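Local atomic coordinates of CaaX farnesyltransferase beta subunit Ram1 (Aspergillus fumigatus, PDB entry 4L9P), a protein that probably transfers, together with its alpha subunit, a farnesyl group from farnesyl diphosphate to a cysteine near the C-terminus of target proteins, using a zinc ion. Residues 449-454 and 466-471. Numbering follows the deposited sequence. Where two conformers were deposited one is given.
Sequences YCTDSS and SWKHDP
Y449 CG lies between its backbone N and carbonyl carbon (chi1 52°), on the face of the hairpin that carries the K468 side chain; T451 OG1 sits likewise at 73°, aimed at S466. The Y449 ring lies with K468 O over one face, near the rim, and CE2 packs 3.9 Å from K468 CB. In the D470 conformer given, Y449 OH, at the ring's edge, donates to OD2 at 2.7 Å, from above the carboxylate plane. T451 OG1 donates to S466 O at 2.8 Å, on a lone pair in the carbonyl plane, and accepts from S453 N, closing an ST turn. In the S466 conformer given, T451 N donates to OG (3.3 Å), which also hydrogen-bonds to S463 O. K468 NZ and S453 OG share a water. C450 CB rests over one face of the W467 indole, 3.9 Å from the centroid of the five-membered ring, a CH-pi contact. The backbones join through Y449 N to K468 O and K468 N to Y449 O (2.9 Å), a hydrogen-bonded antiparallel pair. This is a long-looped two-stranded beta hairpin, packed through C450 and W467 on helices 328-335 and 375-384 within the alpha-alpha toroid domain, away from the zinc site.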
loop_
_atom_site.group_PDB
_atom_site.type_symbol
_atom_site.label_atom_id
_atom_site.label_comp_id
_atom_site.label_asym_id
_atom_site.label_seq_id
_atom_site.Cartn_x
_atom_site.Cartn_y
_atom_site.Cartn_z
ATOM N N TYR B 449 7.653 19.366 3.805
ATOM C CA TYR B 449 6.488 20.254 3.616
ATOM C C TYR B 449 6.465 20.785 2.205
ATOM O O TYR B 449 7.486 20.723 1.501
ATOM C CB TYR B 449 6.575 21.434 4.614
ATOM C CG TYR B 449 7.890 22.147 4.581
ATOM C CD1 TYR B 449 8.953 21.752 5.388
ATOM C CD2 TYR B 449 8.075 23.239 3.745
ATOM C CE1 TYR B 449 10.190 22.409 5.318
ATOM C CE2 TYR B 449 9.306 23.914 3.707
ATOM C CZ TYR B 449 10.342 23.481 4.469
ATOM O OH TYR B 449 11.527 24.187 4.404
ATOM N N CYS B 450 5.296 21.234 1.732
ATOM C CA CYS B 450 5.209 21.748 0.358
ATOM C C CYS B 450 5.194 23.296 0.429
ATOM O O CYS B 450 4.846 23.902 1.449
ATOM C CB CYS B 450 4.003 21.123 -0.401
ATOM S SG CYS B 450 2.421 21.529 0.345
ATOM N N THR B 451 5.629 23.931 -0.642
ATOM C CA THR B 451 5.881 25.368 -0.657
ATOM C C THR B 451 5.267 25.991 -1.906
ATOM O O THR B 451 4.693 25.295 -2.738
ATOM C CB THR B 451 7.401 25.656 -0.644
ATOM O OG1 THR B 451 7.949 25.327 -1.938
ATOM C CG2 THR B 451 8.132 24.909 0.479
ATOM N N ASP B 452 5.378 27.311 -2.006
ATOM C CA ASP B 452 4.924 28.038 -3.188
ATOM C C ASP B 452 6.042 28.202 -4.212
ATOM O O ASP B 452 5.921 29.020 -5.146
ATOM C CB ASP B 452 4.353 29.418 -2.785
ATOM C CG ASP B 452 5.382 30.322 -2.055
ATOM O OD1 ASP B 452 6.511 29.870 -1.799
ATOM O OD2 ASP B 452 5.051 31.501 -1.710
ATOM N N SER B 453 7.126 27.448 -4.027
ATOM C CA SER B 453 8.275 27.495 -4.921
ATOM C C SER B 453 8.563 26.164 -5.566
ATOM O O SER B 453 9.009 25.243 -4.900
ATOM C CB SER B 453 9.501 27.962 -4.125
ATOM O OG SER B 453 10.579 28.189 -5.018
ATOM N N SER B 454 8.272 26.050 -6.854
ATOM C CA SER B 454 8.415 24.770 -7.522
ATOM C C SER B 454 9.578 24.704 -8.448
ATOM O O SER B 454 9.898 25.705 -9.063
ATOM C CB SER B 454 7.108 24.420 -8.261
ATOM O OG SER B 454 7.218 23.160 -8.927
ATOM N N SER B 466 7.346 21.106 -5.406
ATOM C CA SER B 466 7.543 22.220 -4.478
ATOM C C SER B 466 7.969 21.724 -3.100
ATOM O O SER B 466 8.212 22.532 -2.199
ATOM C CB SER B 466 6.251 23.027 -4.368
ATOM O OG SER B 466 5.329 22.389 -3.494
ATOM N N TRP B 467 8.042 20.397 -2.870
ATOM C CA TRP B 467 8.377 19.873 -1.543
ATOM C C TRP B 467 9.819 20.174 -1.172
ATOM O O TRP B 467 10.737 20.010 -1.984
ATOM C CB TRP B 467 8.142 18.336 -1.561
ATOM C CG TRP B 467 6.690 17.972 -1.511
ATOM C CD1 TRP B 467 5.787 17.968 -2.568
ATOM C CD2 TRP B 467 5.936 17.665 -0.329
ATOM N NE1 TRP B 467 4.530 17.610 -2.095
ATOM C CE2 TRP B 467 4.582 17.429 -0.743
ATOM C CE3 TRP B 467 6.277 17.505 1.027
ATOM C CZ2 TRP B 467 3.589 17.024 0.150
ATOM C CZ3 TRP B 467 5.272 17.159 1.928
ATOM C CH2 TRP B 467 3.946 16.947 1.487
ATOM N N LYS B 468 9.981 20.630 0.070
ATOM C CA LYS B 468 11.283 20.988 0.637
ATOM C C LYS B 468 11.431 20.309 1.973
ATOM O O LYS B 468 10.484 19.689 2.479
ATOM C CB LYS B 468 11.425 22.530 0.747
ATOM C CG LYS B 468 11.393 23.126 -0.687
ATOM C CD LYS B 468 11.995 24.444 -0.814
ATOM C CE LYS B 468 11.624 25.140 -2.144
ATOM N NZ LYS B 468 11.953 24.451 -3.444
ATOM N N HIS B 469 12.622 20.405 2.549
ATOM C CA HIS B 469 12.866 19.656 3.789
ATOM C C HIS B 469 13.800 20.451 4.678
ATOM O O HIS B 469 14.642 21.244 4.183
ATOM C CB HIS B 469 13.491 18.279 3.499
ATOM C CG HIS B 469 14.643 18.327 2.556
ATOM N ND1 HIS B 469 15.936 18.584 2.983
ATOM C CD2 HIS B 469 14.719 18.161 1.213
ATOM C CE1 HIS B 469 16.747 18.612 1.941
ATOM N NE2 HIS B 469 16.042 18.342 0.853
ATOM N N ASP B 470 13.610 20.300 5.977
ATOM C CA ASP B 470 14.528 20.856 7.005
ATOM C C ASP B 470 14.854 19.702 7.935
ATOM O O ASP B 470 14.017 18.805 8.153
ATOM C CB ASP B 470 13.868 21.940 7.936
ATOM C CG ASP B 470 13.248 23.166 7.192
ATOM O OD1 ASP B 470 12.400 23.863 7.774
ATOM O OD2 ASP B 470 13.561 23.419 6.070
ATOM N N PRO B 471 16.042 19.656 8.532
ATOM C CA PRO B 471 16.292 18.559 9.469
ATOM C C PRO B 471 15.456 18.683 10.727
ATOM O O PRO B 471 15.276 19.782 11.252
ATOM C CB PRO B 471 17.812 18.635 9.791
ATOM C CG PRO B 471 18.215 19.859 9.277
ATOM C CD PRO B 471 17.235 20.491 8.334
HETATM O O HOH W 1 12.371 26.396 -5.348
#